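Glycosaminoglycan xylosylkinase (Hydra vulgaris, PDB 5XOM) probably transfers phosphate to the xylose of the glycosaminoglycan linkage region of proteoglycans, as a secretory-pathway kinase of the Fam20 family. Local coordinates at residues Y157-L160 with A161-V164; K170-A173 with T174-I177. All coordinates share one frame; numbering follows the deposited sequence.

Interaction 1 of 2, residues Y157-L160 with A161-V164; sequences YINL and AAEV
Asn159 OD1 accepts a hydrogen bond from Ala162 N at 2.7 Å, an N-cap bond where an outer strand of the five-stranded sheet, which corresponds to the N-lobe sheet of a kinase-like fold, runs straight into a short helix. Asn159 CG stands anti to its own N (chi1 -179°), which turns the amide over the first helical turn; the Ala162 donor rises well above the amide plane instead of lying on a lone pair. A bond in the reverse direction closes the cap: Asn159 N gives to Glu163 OE2 at 2.9 Å, on the anti side of the carboxylate. The pair resembles a capping box, but the glutamate comes one residue later than that motif requires. Backbone bonds follow, Glu163 N to Asn159 O at 2.8 Å and the more bent Val164 N to Leu160 O at 3.2 Å. Farther out, a water donates to both Glu163 OE2 (2.8 Å) and Tyr157 O (2.7 Å), while OE1 forms a salt bridge with Arg156; both oxygens of the carboxylate have partners, which probably limits its rotation. Beneath the polar cap, Val164 CG2 touches two branches, Ile158 CG2 at 3.7 Å and Leu160 CD2 at 3.9 Å.

Interaction 2 of 2, residues K170-A173 with T174-I177; sequences KKLA and TTFI
Lys170 O receives two donors from Thr174, its N at 3.1 Å and its OG1 at 3.2 Å, arriving from opposite faces of the carbonyl plane. The amide bond continues the i to i+4 pattern of helix 170-173, which passes directly into a type I beta turn from Ala173 to Phe176, and the hydroxyl adds a second donor to the same oxygen. The turn is fixed by Phe176 N giving to Ala173 O at 3.1 Å, with an N-H...O angle of 167°. A second forked acceptor is Leu172 O: Thr175 OG1 meets it in the carbonyl plane, on a lone pair, at 2.9 Å, whereas Thr175 N comes from above that plane at 3.0 Å. The hydroxyl reaches back because OG1 sits between the backbone N and the carbonyl carbon (chi1 70°). The carbonyl oxygens of Leu172 and Ala173 also lie at the edge of the Phe176 ring, near its plane. Apolar contacts are fewer. Phe176 CE1 approaches Leu172 CG at 3.7 Å, and the extended Lys170 chain passes Thr174 CG2, with CG 3.8 Å away. Outward from the contact, Thr175 and Ile177 pair through their backbones with Tyr187 and Cys185, Phe176 meets the ring of Phe186 on strand 184-186, and Leu172 and Phe176 both touch helix 160-164.

In the fold
Following the chain from the N terminus, interaction 1 comes first, at the passage from strand 153-159, an outermost strand of the five-stranded antiparallel sheet, into helix 160-164. Interaction 2 follows at the passage from helix 170-173 into strand 176-178, an edge of a separate three-stranded sheet. Each closes only a local turn, and the two stand in series, neither nesting nor crossing, with centres about 14 Å apart. Their apolar sides nevertheless meet: Val164 CG1 lies 3.9 Å from Phe176 CZ and 4.1 Å from Leu172 CD2, and Leu160 CD1 lies 4.0 Å from Phe176 CE2. Helix 160-164, continuous with the larger sheet's strand, thus packs against Phe176 of the smaller sheet.

Interaction 1 of 2, residues Y157-L160 with A161-V164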
loop_
_atom_site.group_PDB
_atom_site.type_symbol
_atom_site.label_atom_id
_atom_site.label_comp_id
_atom_site.label_asym_id
_atom_site.label_seq_id
_atom_site.Cartn_x
_atom_site.Cartn_y
_atom_site.Cartn_z
ATOM N N TYR A 157 -10.355 -23.315 9.584
ATOM C CA TYR A 157 -10.879 -24.500 10.256
ATOM C C TYR A 157 -11.600 -24.064 11.524
ATOM O O TYR A 157 -10.977 -23.518 12.439
ATOM C CB TYR A 157 -9.760 -25.484 10.593
ATOM C CG TYR A 157 -9.021 -26.028 9.387
ATOM C CD1 TYR A 157 -9.577 -27.030 8.600
ATOM C CD2 TYR A 157 -7.754 -25.559 9.055
ATOM C CE1 TYR A 157 -8.904 -27.540 7.502
ATOM C CE2 TYR A 157 -7.067 -26.068 7.959
ATOM C CZ TYR A 157 -7.649 -27.056 7.188
ATOM O OH TYR A 157 -6.972 -27.563 6.104
ATOM N N ILE A 158 -12.910 -24.285 11.566
ATOM C CA ILE A 158 -13.769 -23.830 12.656
ATOM C C ILE A 158 -14.061 -25.000 13.581
ATOM O O ILE A 158 -14.573 -26.034 13.135
ATOM C CB ILE A 158 -15.087 -23.243 12.124
ATOM C CG1 ILE A 158 -14.828 -22.091 11.143
ATOM C CG2 ILE A 158 -15.947 -22.787 13.286
ATOM C CD1 ILE A 158 -14.318 -20.824 11.796
ATOM N N ASN A 159 -13.760 -24.844 14.869
ATOM C CA ASN A 159 -14.216 -25.810 15.869
ATOM C C ASN A 159 -15.666 -25.479 16.204
ATOM O O ASN A 159 -15.940 -24.549 16.964
ATOM C CB ASN A 159 -13.343 -25.760 17.118
ATOM C CG ASN A 159 -13.775 -26.774 18.171
ATOM O OD1 ASN A 159 -14.963 -26.992 18.407
ATOM N ND2 ASN A 159 -12.802 -27.390 18.816
ATOM N N LEU A 160 -16.606 -26.250 15.653
ATOM C CA LEU A 160 -18.015 -25.924 15.846
ATOM C C LEU A 160 -18.410 -26.007 17.315
ATOM O O LEU A 160 -19.194 -25.184 17.798
ATOM C CB LEU A 160 -18.902 -26.852 15.014
ATOM C CG LEU A 160 -18.821 -26.759 13.492
ATOM C CD1 LEU A 160 -19.670 -27.860 12.875
ATOM C CD2 LEU A 160 -19.272 -25.377 13.011
ATOM N N ALA A 161 -17.859 -26.981 18.047
ATOM C CA ALA A 161 -18.244 -27.162 19.442
ATOM C C ALA A 161 -17.758 -26.010 20.313
ATOM O O ALA A 161 -18.509 -25.504 21.152
ATOM C CB ALA A 161 -17.711 -28.496 19.967
ATOM N N ALA A 162 -16.514 -25.568 20.124
ATOM C CA ALA A 162 -15.946 -24.533 20.981
ATOM C C ALA A 162 -16.251 -23.113 20.516
ATOM O O ALA A 162 -16.393 -22.218 21.355
ATOM C CB ALA A 162 -14.426 -24.707 21.081
ATOM N N GLU A 163 -16.374 -22.876 19.210
ATOM C CA GLU A 163 -16.475 -21.516 18.691
ATOM C C GLU A 163 -17.868 -21.105 18.243
ATOM O O GLU A 163 -18.200 -19.924 18.343
ATOM C CB GLU A 163 -15.530 -21.327 17.498
ATOM C CG GLU A 163 -14.070 -21.606 17.770
ATOM C CD GLU A 163 -13.209 -21.326 16.548
ATOM O OE1 GLU A 163 -12.895 -20.143 16.298
ATOM O OE2 GLU A 163 -12.859 -22.284 15.826
ATOM N N VAL A 164 -18.683 -22.023 17.737
ATOM C CA VAL A 164 -19.974 -21.669 17.156
ATOM C C VAL A 164 -21.126 -21.955 18.112
ATOM O O VAL A 164 -21.939 -21.073 18.392
ATOM C CB VAL A 164 -20.169 -22.390 15.804
ATOM C CG1 VAL A 164 -21.580 -22.173 15.289
ATOM C CG2 VAL A 164 -19.155 -21.880 14.798
HETATM O O HOH W 1 -11.111 -21.281 13.940
#

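Interaction 2 of 2, residues K170-A173 with T174-I177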
loop_
_atom_site.group_PDB
_atom_site.type_symbol
_atom_site.label_atom_id
_atom_site.label_comp_id
_atom_site.label_asym_id
_atom_site.label_seq_id
_atom_site.Cartn_x
_atom_site.Cartn_y
_atom_site.Cartn_z
ATOM N N LYS A 170 -30.600 -19.309 18.195
ATOM C CA LYS A 170 -31.470 -20.471 18.075
ATOM C C LYS A 170 -31.748 -20.857 16.633
ATOM O O LYS A 170 -31.841 -22.047 16.317
ATOM C CB LYS A 170 -32.824 -20.250 18.729
ATOM C CG LYS A 170 -33.237 -21.420 19.530
ATOM C CD LYS A 170 -34.727 -21.397 19.449
ATOM C CE LYS A 170 -35.296 -22.504 20.276
ATOM N NZ LYS A 170 -36.735 -22.398 20.091
ATOM N N LYS A 171 -31.891 -19.872 15.749
ATOM C CA LYS A 171 -32.207 -20.172 14.361
ATOM C C LYS A 171 -31.182 -21.119 13.759
ATOM O O LYS A 171 -31.533 -22.014 12.979
ATOM C CB LYS A 171 -32.278 -18.886 13.542
ATOM C CG LYS A 171 -33.460 -18.794 12.598
ATOM C CD LYS A 171 -33.347 -17.532 11.758
ATOM C CE LYS A 171 -33.042 -16.309 12.609
ATOM N NZ LYS A 171 -32.920 -15.084 11.768
ATOM N N LEU A 172 -29.915 -20.950 14.122
ATOM C CA LEU A 172 -28.851 -21.806 13.626
ATOM C C LEU A 172 -28.678 -23.051 14.491
ATOM O O LEU A 172 -28.563 -24.162 13.959
ATOM C CB LEU A 172 -27.540 -21.014 13.558
ATOM C CG LEU A 172 -26.240 -21.799 13.380
ATOM C CD1 LEU A 172 -26.196 -22.450 12.010
ATOM C CD2 LEU A 172 -25.032 -20.891 13.566
ATOM N N ALA A 173 -28.689 -22.882 15.817
ATOM C CA ALA A 173 -28.423 -23.993 16.727
ATOM C C ALA A 173 -29.390 -25.156 16.513
ATOM O O ALA A 173 -28.992 -26.324 16.603
ATOM C CB ALA A 173 -28.481 -23.511 18.175
ATOM N N THR A 174 -30.664 -24.865 16.239
ATOM C CA THR A 174 -31.638 -25.946 16.097
ATOM C C THR A 174 -31.461 -26.756 14.821
ATOM O O THR A 174 -32.214 -27.718 14.627
ATOM C CB THR A 174 -33.070 -25.405 16.139
ATOM O OG1 THR A 174 -33.302 -24.553 15.004
ATOM C CG2 THR A 174 -33.305 -24.617 17.412
ATOM N N THR A 175 -30.508 -26.418 13.951
ATOM C CA THR A 175 -30.249 -27.222 12.761
ATOM C C THR A 175 -28.949 -28.005 12.880
ATOM O O THR A 175 -28.482 -28.575 11.888
ATOM C CB THR A 175 -30.230 -26.352 11.496
ATOM O OG1 THR A 175 -29.070 -25.511 11.495
ATOM C CG2 THR A 175 -31.469 -25.480 11.425
ATOM N N PHE A 176 -28.352 -28.048 14.069
ATOM C CA PHE A 176 -27.196 -28.901 14.292
ATOM C C PHE A 176 -27.642 -30.337 14.518
ATOM O O PHE A 176 -28.595 -30.597 15.259
ATOM C CB PHE A 176 -26.375 -28.405 15.477
ATOM C CG PHE A 176 -25.383 -27.346 15.109
ATOM C CD1 PHE A 176 -25.776 -26.028 14.971
ATOM C CD2 PHE A 176 -24.066 -27.677 14.861
ATOM C CE1 PHE A 176 -24.864 -25.057 14.620
ATOM C CE2 PHE A 176 -23.151 -26.710 14.510
ATOM C CZ PHE A 176 -23.547 -25.401 14.390
ATOM N N ILE A 177 -26.957 -31.273 13.861
ATOM C CA ILE A 177 -27.239 -32.699 13.977
ATOM C C ILE A 177 -25.918 -33.451 13.913
ATOM O O ILE A 177 -24.865 -32.880 13.630
ATOM C CB ILE A 177 -28.176 -33.215 12.863
ATOM C CG1 ILE A 177 -27.504 -33.048 11.496
ATOM C CG2 ILE A 177 -29.533 -32.525 12.900
ATOM C CD1 ILE A 177 -28.302 -33.639 10.353
#